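Local structure of lactaldehyde dehydrogenase (Escherichia coli, 2IMP) at residues E67-L72 and A166-N171; T172-P177 and V201-L206. The protein catalyses the irreversible NAD-dependent oxidation of L-lactaldehyde to L-lactate, also oxidises glycolaldehyde, and works as a homotetramer in fucose and rhamnose breakdown. All blocks are in the same frame, centred on the assembly; numbering follows the deposited sequence.

Contact 1: residues E67-L72 and A166-N171; sequences ERASWL and ALLTGN. With SO4 (sulfate ion), chain C.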
ATOM      1  N   GLU A  67      10.471 -20.761   2.473  1.00 13.10           N
ATOM      2  CA  GLU A  67      10.579 -22.125   2.970  1.00 13.74           C
ATOM      3  C   GLU A  67       9.333 -22.545   3.769  1.00 12.76           C
ATOM      4  O   GLU A  67       8.934 -23.708   3.741  1.00 12.12           O
ATOM      5  CB  GLU A  67      11.856 -22.308   3.797  1.00 15.19           C
ATOM      6  CG  GLU A  67      13.094 -22.486   2.919  1.00 18.78           C
ATOM      7  CD  GLU A  67      14.397 -22.565   3.703  1.00 22.81           C
ATOM      8  OE1 GLU A  67      14.457 -23.316   4.701  1.00 23.51           O
ATOM      9  OE2 GLU A  67      15.367 -21.882   3.305  1.00 24.65           O
ATOM     10  N   ARG A  68       8.724 -21.594   4.473  1.00 11.13           N
ATOM     11  CA  ARG A  68       7.500 -21.911   5.188  1.00 10.22           C
ATOM     12  C   ARG A  68       6.379 -22.161   4.158  1.00 10.70           C
ATOM     13  O   ARG A  68       5.542 -23.050   4.321  1.00  9.71           O
ATOM     14  CB  ARG A  68       7.124 -20.778   6.154  1.00  9.59           C
ATOM     15  CG  ARG A  68       8.165 -20.563   7.264  1.00 12.00           C
ATOM     16  CD  ARG A  68       7.658 -19.637   8.356  1.00 10.55           C
ATOM     17  NE  ARG A  68       7.369 -18.294   7.865  1.00 13.65           N
ATOM     18  CZ  ARG A  68       8.174 -17.246   8.012  1.00 11.31           C
ATOM     19  NH1 ARG A  68       9.331 -17.378   8.643  1.00 15.44           N
ATOM     20  NH2 ARG A  68       7.815 -16.062   7.535  1.00 14.32           N
ATOM     21  N   ALA A  69       6.408 -21.377   3.083  1.00 10.24           N
ATOM     22  CA  ALA A  69       5.449 -21.550   2.008  1.00 10.96           C
ATOM     23  C   ALA A  69       5.585 -22.959   1.389  1.00 12.00           C
ATOM     24  O   ALA A  69       4.593 -23.628   1.087  1.00 11.74           O
ATOM     25  CB  ALA A  69       5.671 -20.492   0.937  1.00 10.25           C
ATOM     26  N   SER A  70       6.831 -23.384   1.208  1.00 13.73           N
ATOM     27  CA  SER A  70       7.100 -24.706   0.666  1.00 16.30           C
ATOM     28  C   SER A  70       6.435 -25.800   1.538  1.00 14.68           C
ATOM     29  O   SER A  70       5.840 -26.745   1.026  1.00 15.38           O
ATOM     30  CB  SER A  70       8.611 -24.936   0.583  1.00 17.83           C
ATOM     31  OG  SER A  70       8.899 -26.168  -0.049  1.00 22.95           O
ATOM     32  N   TRP A  71       6.541 -25.640   2.854  1.00 14.92           N
ATOM     33  CA  TRP A  71       5.908 -26.574   3.773  1.00 13.99           C
ATOM     34  C   TRP A  71       4.376 -26.582   3.609  1.00 14.53           C
ATOM     35  O   TRP A  71       3.744 -27.643   3.607  1.00 12.53           O
ATOM     36  CB  TRP A  71       6.269 -26.233   5.226  1.00 14.62           C
ATOM     37  CG  TRP A  71       7.622 -26.741   5.633  1.00 15.35           C
ATOM     38  CD1 TRP A  71       8.712 -26.000   5.992  1.00 14.99           C
ATOM     39  CD2 TRP A  71       8.030 -28.111   5.700  1.00 14.95           C
ATOM     40  NE1 TRP A  71       9.774 -26.825   6.280  1.00 13.93           N
ATOM     41  CE2 TRP A  71       9.383 -28.124   6.107  1.00 15.73           C
ATOM     42  CE3 TRP A  71       7.381 -29.328   5.452  1.00 15.98           C
ATOM     43  CZ2 TRP A  71      10.099 -29.314   6.273  1.00 16.78           C
ATOM     44  CZ3 TRP A  71       8.096 -30.510   5.617  1.00 15.81           C
ATOM     45  CH2 TRP A  71       9.441 -30.493   6.024  1.00 16.30           C
ATOM     46  N   LEU A  72       3.802 -25.387   3.468  1.00 11.58           N
ATOM     47  CA  LEU A  72       2.364 -25.263   3.267  1.00 11.57           C
ATOM     48  C   LEU A  72       1.906 -25.945   1.966  1.00 10.86           C
ATOM     49  O   LEU A  72       0.877 -26.607   1.935  1.00 12.14           O
ATOM     50  CB  LEU A  72       1.947 -23.788   3.253  1.00  9.19           C
ATOM     51  CG  LEU A  72       1.979 -23.025   4.581  1.00  9.10           C
ATOM     52  CD1 LEU A  72       1.619 -21.562   4.331  1.00  9.31           C
ATOM     53  CD2 LEU A  72       0.992 -23.654   5.563  1.00  7.47           C
ATOM     54  N   ALA A 166      -1.224 -18.128   9.637  1.00  9.28           N
ATOM     55  CA  ALA A 166      -0.401 -18.225  10.838  1.00  8.93           C
ATOM     56  C   ALA A 166       1.016 -18.753  10.556  1.00  9.08           C
ATOM     57  O   ALA A 166       2.010 -18.104  10.898  1.00  9.53           O
ATOM     58  CB  ALA A 166      -1.088 -19.112  11.881  1.00  8.89           C
ATOM     59  N   LEU A 167       1.095 -19.923   9.924  1.00  9.91           N
ATOM     60  CA  LEU A 167       2.392 -20.512   9.597  1.00  8.95           C
ATOM     61  C   LEU A 167       3.230 -19.693   8.598  1.00  9.62           C
ATOM     62  O   LEU A 167       4.438 -19.522   8.779  1.00 10.39           O
ATOM     63  CB  LEU A 167       2.216 -21.927   9.048  1.00  7.34           C
ATOM     64  CG  LEU A 167       2.375 -23.046  10.080  1.00  9.60           C
ATOM     65  CD1 LEU A 167       1.409 -22.827  11.235  1.00  8.11           C
ATOM     66  CD2 LEU A 167       2.132 -24.394   9.408  1.00 10.55           C
ATOM     67  N   LEU A 168       2.574 -19.209   7.549  1.00 10.71           N
ATOM     68  CA  LEU A 168       3.254 -18.415   6.537  1.00  9.93           C
ATOM     69  C   LEU A 168       4.051 -17.237   7.135  1.00  9.52           C
ATOM     70  O   LEU A 168       5.195 -17.006   6.767  1.00 10.45           O
ATOM     71  CB  LEU A 168       2.233 -17.887   5.520  1.00  7.70           C
ATOM     72  CG  LEU A 168       2.751 -17.239   4.222  1.00 12.67           C
ATOM     73  CD1 LEU A 168       3.363 -15.866   4.516  1.00  7.68           C
ATOM     74  CD2 LEU A 168       3.775 -18.164   3.557  1.00  5.58           C
ATOM     75  N   THR A 169       3.424 -16.528   8.072  1.00  8.78           N
ATOM     76  CA  THR A 169       4.033 -15.375   8.721  1.00  9.04           C
ATOM     77  C   THR A 169       5.026 -15.686   9.871  1.00  9.12           C
ATOM     78  O   THR A 169       5.514 -14.776  10.548  1.00 10.04           O
ATOM     79  CB  THR A 169       2.934 -14.417   9.244  1.00  9.43           C
ATOM     80  OG1 THR A 169       2.002 -15.144  10.058  1.00  9.44           O
ATOM     81  CG2 THR A 169       2.179 -13.785   8.070  1.00  7.06           C
ATOM     82  N   GLY A 170       5.311 -16.967  10.088  1.00  9.54           N
ATOM     83  CA  GLY A 170       6.262 -17.334  11.123  1.00  8.83           C
ATOM     84  C   GLY A 170       5.725 -17.696  12.498  1.00  8.54           C
ATOM     85  O   GLY A 170       6.501 -17.839  13.443  1.00  8.89           O
ATOM     86  N   ASN A 171       4.410 -17.811  12.632  1.00  6.04           N
ATOM     87  CA  ASN A 171       3.812 -18.204  13.905  1.00  6.94           C
ATOM     88  C   ASN A 171       3.655 -19.725  13.986  1.00  7.30           C
ATOM     89  O   ASN A 171       3.683 -20.399  12.964  1.00  6.76           O
ATOM     90  CB  ASN A 171       2.388 -17.640  14.064  1.00  4.95           C
ATOM     91  CG  ASN A 171       2.319 -16.135  13.922  1.00  6.68           C
ATOM     92  OD1 ASN A 171       2.566 -15.406  14.896  1.00  8.42           O
ATOM     93  ND2 ASN A 171       1.992 -15.652  12.735  1.00  4.04           N
TER
HETATM   94  S   SO4 C 510       7.980 -25.304  -3.455  1.00 71.46           S
HETATM   95  O1  SO4 C 510       6.579 -25.762  -3.360  1.00 71.34           O
HETATM   96  O2  SO4 C 510       8.133 -24.031  -2.724  1.00 72.01           O
HETATM   97  O3  SO4 C 510       8.873 -26.319  -2.865  1.00 72.18           O
HETATM   98  O4  SO4 C 510       8.333 -25.103  -4.873  1.00 72.08           O
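Arg-68 reaches from helix 65-81 to the C-terminal end of helix 155-168 and grips the carbonyl of Leu-168. NE (2.8 Å) and NH2 (2.9 Å) of Arg-68 both donate to Leu-168 O, a side-on hold by two nitrogens on one atom. The oxygen lies in the guanidinium plane, at its edge. NE sits well above the C=O plane of Leu-168, while NH2 is tilted only slightly from it. A bend at chi3 (-62°) turns the arginine tip toward this carbonyl, and CD of Arg-68 passes 3.2 Å from Leu-167 O. Gly-170 N lies over one face of the guanidinium, toward its rim.

Apolar groups meet beside this polar grip. Leu-72 CD1 touches Leu-168 CB at 3.9 Å, the two side chains at about a right angle. Its other branch, CD2, meets CB and CD2 of Leu-167. Leu-168 CD2 packs on Ala-69 CB. Ser-70 OG donates to O3 of a sulfate ion (2.8 Å), probably from the crystallisation liquor.

The helix end itself is a Schellman motif. Gly-170, with positive phi (95°), donates from N to Leu-167 O, and Asn-171 N returns to Ala-166 O. Ala-166 O also takes a bond from Asn-171 ND2 (3.1 Å), on a lone pair in the carbonyl plane. A positive guanidinium at a helix C-terminus probably interacts favourably with the helix dipole.

The contact is buried. Trp-60 of helix 43-62 donates from NE1 to Leu-167 O, helix 98-116 packs on Ala-69 and Leu-72, and Asn-171 OD1 ties the turn to Gly-144 N of strand 134-149.

Contact 2: residues T172-P177 and V201-L206; sequences TIVIKP and VFNLVL. With NAI (1,4-dihydronicotinamide adenine dinucleotide), chain D.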
ATOM      1  N   THR A 172       3.526 -20.251  15.196  1.00  8.52           N
ATOM      2  CA  THR A 172       3.232 -21.664  15.353  1.00  9.68           C
ATOM      3  C   THR A 172       1.781 -21.749  15.831  1.00 11.48           C
ATOM      4  O   THR A 172       1.231 -20.743  16.284  1.00 12.82           O
ATOM      5  CB  THR A 172       4.182 -22.380  16.346  1.00  8.58           C
ATOM      6  OG1 THR A 172       4.192 -21.704  17.609  1.00 11.87           O
ATOM      7  CG2 THR A 172       5.584 -22.424  15.775  1.00 10.79           C
ATOM      8  N   ILE A 173       1.145 -22.904  15.728  1.00 12.10           N
ATOM      9  CA  ILE A 173      -0.244 -22.948  16.129  1.00 10.62           C
ATOM     10  C   ILE A 173      -0.722 -24.245  16.795  1.00 10.89           C
ATOM     11  O   ILE A 173      -0.177 -25.329  16.571  1.00 11.55           O
ATOM     12  CB  ILE A 173      -1.146 -22.660  14.890  1.00 11.00           C
ATOM     13  CG1 ILE A 173      -2.570 -22.291  15.321  1.00 10.39           C
ATOM     14  CG2 ILE A 173      -1.182 -23.882  13.982  1.00 10.33           C
ATOM     15  CD1 ILE A 173      -3.489 -21.937  14.139  1.00  9.93           C
ATOM     16  N   VAL A 174      -1.728 -24.079  17.640  1.00 10.97           N
ATOM     17  CA  VAL A 174      -2.396 -25.168  18.317  1.00  9.73           C
ATOM     18  C   VAL A 174      -3.880 -25.086  17.988  1.00 10.83           C
ATOM     19  O   VAL A 174      -4.549 -24.106  18.328  1.00 13.09           O
ATOM     20  CB  VAL A 174      -2.259 -25.105  19.855  1.00 10.79           C
ATOM     21  CG1 VAL A 174      -3.051 -26.255  20.478  1.00 10.86           C
ATOM     22  CG2 VAL A 174      -0.796 -25.190  20.268  1.00  7.62           C
ATOM     23  N   ILE A 175      -4.385 -26.098  17.306  1.00  9.49           N
ATOM     24  CA  ILE A 175      -5.777 -26.107  16.921  1.00 10.10           C
ATOM     25  C   ILE A 175      -6.673 -27.119  17.658  1.00 12.75           C
ATOM     26  O   ILE A 175      -6.260 -28.241  17.956  1.00 11.83           O
ATOM     27  CB  ILE A 175      -5.897 -26.368  15.398  1.00 11.60           C
ATOM     28  CG1 ILE A 175      -5.484 -25.109  14.632  1.00 15.04           C
ATOM     29  CG2 ILE A 175      -7.307 -26.819  15.043  1.00 11.43           C
ATOM     30  CD1 ILE A 175      -5.476 -25.280  13.147  1.00 19.26           C
ATOM     31  N   LYS A 176      -7.888 -26.680  17.968  1.00 13.52           N
ATOM     32  CA  LYS A 176      -8.888 -27.549  18.573  1.00 12.80           C
ATOM     33  C   LYS A 176     -10.146 -27.559  17.711  1.00 12.29           C
ATOM     34  O   LYS A 176     -10.836 -26.548  17.596  1.00 12.59           O
ATOM     35  CB  LYS A 176      -9.292 -27.112  19.981  1.00 13.52           C
ATOM     36  CG  LYS A 176     -10.219 -28.153  20.641  1.00 13.88           C
ATOM     37  CD  LYS A 176     -10.939 -27.635  21.876  1.00 11.84           C
ATOM     38  CE  LYS A 176     -12.212 -26.891  21.520  1.00 10.70           C
ATOM     39  NZ  LYS A 176     -13.237 -27.794  20.899  1.00 12.94           N
ATOM     40  N   PRO A 177     -10.440 -28.693  17.069  1.00 12.97           N
ATOM     41  CA  PRO A 177     -11.640 -28.730  16.238  1.00 12.69           C
ATOM     42  C   PRO A 177     -12.876 -28.842  17.148  1.00 13.20           C
ATOM     43  O   PRO A 177     -12.744 -29.053  18.353  1.00 12.05           O
ATOM     44  CB  PRO A 177     -11.432 -29.989  15.413  1.00 13.66           C
ATOM     45  CG  PRO A 177     -10.789 -30.922  16.425  1.00 14.73           C
ATOM     46  CD  PRO A 177      -9.778 -30.012  17.125  1.00 11.74           C
ATOM     47  N   VAL A 201       5.230 -26.889  15.184  1.00 11.29           N
ATOM     48  CA  VAL A 201       4.628 -25.835  14.369  1.00 11.37           C
ATOM     49  C   VAL A 201       3.095 -25.964  14.244  1.00 13.67           C
ATOM     50  O   VAL A 201       2.369 -24.969  14.322  1.00 14.02           O
ATOM     51  CB  VAL A 201       5.274 -25.782  12.965  1.00 10.20           C
ATOM     52  CG1 VAL A 201       4.576 -24.734  12.094  1.00  5.13           C
ATOM     53  CG2 VAL A 201       6.753 -25.445  13.106  1.00  7.46           C
ATOM     54  N   PHE A 202       2.630 -27.195  14.043  1.00 13.53           N
ATOM     55  CA  PHE A 202       1.202 -27.488  13.973  1.00 13.56           C
ATOM     56  C   PHE A 202       0.811 -28.548  15.013  1.00 13.14           C
ATOM     57  O   PHE A 202       1.321 -29.667  14.990  1.00 14.84           O
ATOM     58  CB  PHE A 202       0.777 -27.996  12.589  1.00 12.75           C
ATOM     59  CG  PHE A 202      -0.708 -28.302  12.487  1.00 12.94           C
ATOM     60  CD1 PHE A 202      -1.618 -27.311  12.129  1.00 13.92           C
ATOM     61  CD2 PHE A 202      -1.194 -29.582  12.761  1.00 13.66           C
ATOM     62  CE1 PHE A 202      -2.996 -27.582  12.058  1.00 14.56           C
ATOM     63  CE2 PHE A 202      -2.569 -29.868  12.695  1.00 13.47           C
ATOM     64  CZ  PHE A 202      -3.470 -28.868  12.335  1.00 11.54           C
ATOM     65  N   ASN A 203      -0.077 -28.172  15.922  1.00 12.34           N
ATOM     66  CA  ASN A 203      -0.532 -29.069  16.969  1.00 12.58           C
ATOM     67  C   ASN A 203      -2.064 -29.214  16.995  1.00 12.89           C
ATOM     68  O   ASN A 203      -2.792 -28.241  16.773  1.00 14.20           O
ATOM     69  CB  ASN A 203      -0.057 -28.551  18.333  1.00  9.84           C
ATOM     70  CG  ASN A 203       1.433 -28.284  18.374  1.00 10.25           C
ATOM     71  OD1 ASN A 203       2.228 -29.167  18.712  1.00 11.56           O
ATOM     72  ND2 ASN A 203       1.826 -27.062  18.024  1.00  8.45           N
ATOM     73  N   LEU A 204      -2.544 -30.422  17.253  1.00 12.86           N
ATOM     74  CA  LEU A 204      -3.978 -30.641  17.320  1.00 12.76           C
ATOM     75  C   LEU A 204      -4.427 -31.194  18.674  1.00 14.41           C
ATOM     76  O   LEU A 204      -4.025 -32.293  19.064  1.00 16.57           O
ATOM     77  CB  LEU A 204      -4.433 -31.605  16.215  1.00 13.23           C
ATOM     78  CG  LEU A 204      -5.955 -31.813  16.104  1.00 16.12           C
ATOM     79  CD1 LEU A 204      -6.572 -30.658  15.336  1.00 14.92           C
ATOM     80  CD2 LEU A 204      -6.265 -33.116  15.380  1.00 16.53           C
ATOM     81  N   VAL A 205      -5.220 -30.422  19.405  1.00 14.15           N
ATOM     82  CA  VAL A 205      -5.728 -30.908  20.682  1.00 15.20           C
ATOM     83  C   VAL A 205      -7.240 -31.182  20.609  1.00 15.66           C
ATOM     84  O   VAL A 205      -7.958 -30.497  19.885  1.00 14.52           O
ATOM     85  CB  VAL A 205      -5.398 -29.935  21.840  1.00 14.40           C
ATOM     86  CG1 VAL A 205      -3.887 -29.908  22.060  1.00 12.06           C
ATOM     87  CG2 VAL A 205      -5.921 -28.540  21.534  1.00 14.84           C
ATOM     88  N   LEU A 206      -7.703 -32.193  21.336  1.00 16.32           N
ATOM     89  CA  LEU A 206      -9.109 -32.571  21.279  1.00 16.65           C
ATOM     90  C   LEU A 206      -9.887 -32.465  22.596  1.00 17.06           C
ATOM     91  O   LEU A 206      -9.388 -32.852  23.654  1.00 17.85           O
ATOM     92  CB  LEU A 206      -9.209 -34.000  20.741  1.00 17.14           C
ATOM     93  CG  LEU A 206      -8.492 -34.230  19.404  1.00 17.91           C
ATOM     94  CD1 LEU A 206      -8.327 -35.716  19.148  1.00 16.94           C
ATOM     95  CD2 LEU A 206      -9.277 -33.563  18.282  1.00 15.04           C
TER
HETATM   96  PA  NAI D 506     -19.726 -22.964  19.229  0.50 26.44           P
HETATM   97  O1A NAI D 506     -19.261 -21.655  19.715  0.50 29.52           O
HETATM   98  O2A NAI D 506     -20.735 -23.629  20.172  0.50 27.21           O
HETATM   99  O5B NAI D 506     -18.464 -23.918  19.009  0.50 24.58           O
HETATM  100  C5B NAI D 506     -17.351 -23.579  18.196  0.50 19.43           C
HETATM  101  C4B NAI D 506     -16.017 -23.897  18.890  0.50 15.44           C
HETATM  102  O4B NAI D 506     -15.857 -23.135  20.089  0.50 12.67           O
HETATM  103  C3B NAI D 506     -15.858 -25.365  19.317  0.50 13.56           C
HETATM  104  O3B NAI D 506     -14.546 -25.825  19.005  0.50 13.82           O
HETATM  105  C2B NAI D 506     -16.173 -25.322  20.799  0.50 11.93           C
HETATM  106  O2B NAI D 506     -15.678 -26.393  21.560  0.50 12.63           O
HETATM  107  C1B NAI D 506     -15.607 -23.985  21.205  0.50 13.34           C
HETATM  108  N9A NAI D 506     -16.220 -23.420  22.444  0.50 12.70           N
HETATM  109  C8A NAI D 506     -17.541 -23.432  22.891  0.50 11.76           C
HETATM  110  N7A NAI D 506     -17.599 -22.785  24.095  0.50 12.60           N
HETATM  111  C5A NAI D 506     -16.357 -22.367  24.422  0.50 12.38           C
HETATM  112  C6A NAI D 506     -15.839 -21.660  25.527  0.50 13.56           C
HETATM  113  N6A NAI D 506     -16.632 -21.276  26.526  0.50 13.95           N
HETATM  114  N1A NAI D 506     -14.467 -21.368  25.574  0.50 13.21           N
HETATM  115  C2A NAI D 506     -13.619 -21.768  24.532  0.50 11.45           C
HETATM  116  N3A NAI D 506     -14.142 -22.470  23.434  0.50 11.41           N
HETATM  117  C4A NAI D 506     -15.486 -22.757  23.384  0.50 12.26           C
HETATM  118  O3  NAI D 506     -20.359 -22.675  17.783  0.50 32.48           O
HETATM  119  PN  NAI D 506     -20.821 -23.754  16.677  0.50 38.95           P
HETATM  120  O1N NAI D 506     -19.751 -24.733  16.414  0.50 38.81           O
HETATM  121  O2N NAI D 506     -21.341 -22.973  15.504  0.50 38.34           O
HETATM  122  O5D NAI D 506     -22.087 -24.424  17.433  0.50 38.29           O
HETATM  123  C5D NAI D 506     -22.100 -25.691  18.041  0.50 41.04           C
HETATM  124  C4D NAI D 506     -23.467 -25.868  18.662  0.50 43.57           C
HETATM  125  O4D NAI D 506     -23.447 -27.013  19.510  0.50 43.78           O
HETATM  126  C3D NAI D 506     -24.197 -24.797  19.503  0.50 44.70           C
HETATM  127  O3D NAI D 506     -25.250 -24.223  18.754  0.50 44.16           O
HETATM  128  C2D NAI D 506     -24.686 -25.504  20.740  0.50 44.88           C
HETATM  129  O2D NAI D 506     -25.983 -25.110  21.124  0.50 44.82           O
HETATM  130  C1D NAI D 506     -24.577 -26.958  20.353  0.50 44.46           C
HETATM  131  N1N NAI D 506     -24.458 -27.828  21.568  0.50 45.88           N
HETATM  132  C2N NAI D 506     -23.178 -28.026  22.097  0.50 47.82           C
HETATM  133  C3N NAI D 506     -23.014 -28.846  23.246  0.50 47.47           C
HETATM  134  C7N NAI D 506     -21.639 -29.078  23.833  0.50 47.42           C
HETATM  135  O7N NAI D 506     -21.519 -29.888  24.954  0.50 48.37           O
HETATM  136  N7N NAI D 506     -20.526 -28.542  23.328  0.50 48.15           N
HETATM  137  C4N NAI D 506     -24.174 -29.452  23.833  0.50 47.42           C
HETATM  138  C5N NAI D 506     -25.469 -29.236  23.279  0.50 47.29           C
HETATM  139  C6N NAI D 506     -25.594 -28.415  22.135  0.50 46.83           C
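Ile-173 and Phe-202 begin a parallel pairing of strands 172-176 and 202-204, the two strands of a beta-alpha-beta unit with helix 183-195 as the crossover. It belongs to the NAD-binding part of the aldehyde dehydrogenase fold. Main-chain bonds alternate between the strands: Ile-173 N to Val-201 O, Asn-203 N to Ile-173 O, Ile-175 N to Asn-203 O and Val-205 N to Ile-175 O. The bond from Ile-175 N to Asn-203 O is short and nearly straight (2.7 Å, 175°).

Asn-203 adds a side-chain bond. Asn-203 ND2 donates to Ile-173 O at 3.0 Å from above the carbonyl plane, so that oxygen has two donors from one residue. ND2 also bonds Gly-200 O, and OD1 accepts from Asp-12 N.

On the face of Ile-173 and Ile-175, apolar groups pack together. Ile-175 CD1 meets Phe-202 CE1 at 3.6 Å, and Ile-173 CG2 lies near CD1 of the same ring. Helix 155-168 packs here through Ile-159, Met-163 and Leu-167. On the other face Val-174 CG1 meets Val-205 CG2 (3.8 Å), against helices 43-62 and 209-218.

Lys-176 leads from the strand end to the cofactor. Its CB lies near Val-205 O and, a little farther, Val-205 CG2. Lys-176 CG, anti to the backbone N (chi1 -173°), comes closer to Val-205 O, at 3.3 Å. Bends at chi3 and chi4 then curl the chain toward the adenosine ribose of the bound NADH, where CE comes close to both hydroxyls. At the tip NZ shares its protons among four acceptors: Pro-177 O, Gly-207 O and the two ribose oxygens. Lys-176 NZ lies 2.9 Å from O2B and 3.0 Å from O3B of the NADH.

In the fold
Helix 155-168 connects the two contacts. Contact 1 holds its C-terminal end, and after Asn-171 the chain runs directly into strand 172-176 of contact 2. Their centres are 15 Å apart, yet they touch: Leu-167 CG lies 3.4 Å from Val-201 CG1, and Leu-167 CD1 lies 3.9 Å from Ile-173 CG2. Only contact 2 reaches the cofactor, through Lys-176 at the far end of the strand. The side chain of Ile-175 also comes within about 4 Å of that of Leu-150, another NAD-binding residue. The substrate site is farther off. Bound lactate is about 14 Å from the side chain of Pro-177, and lactate-binding Arg-161 is about 11 Å from Leu-72, side chain to side chain.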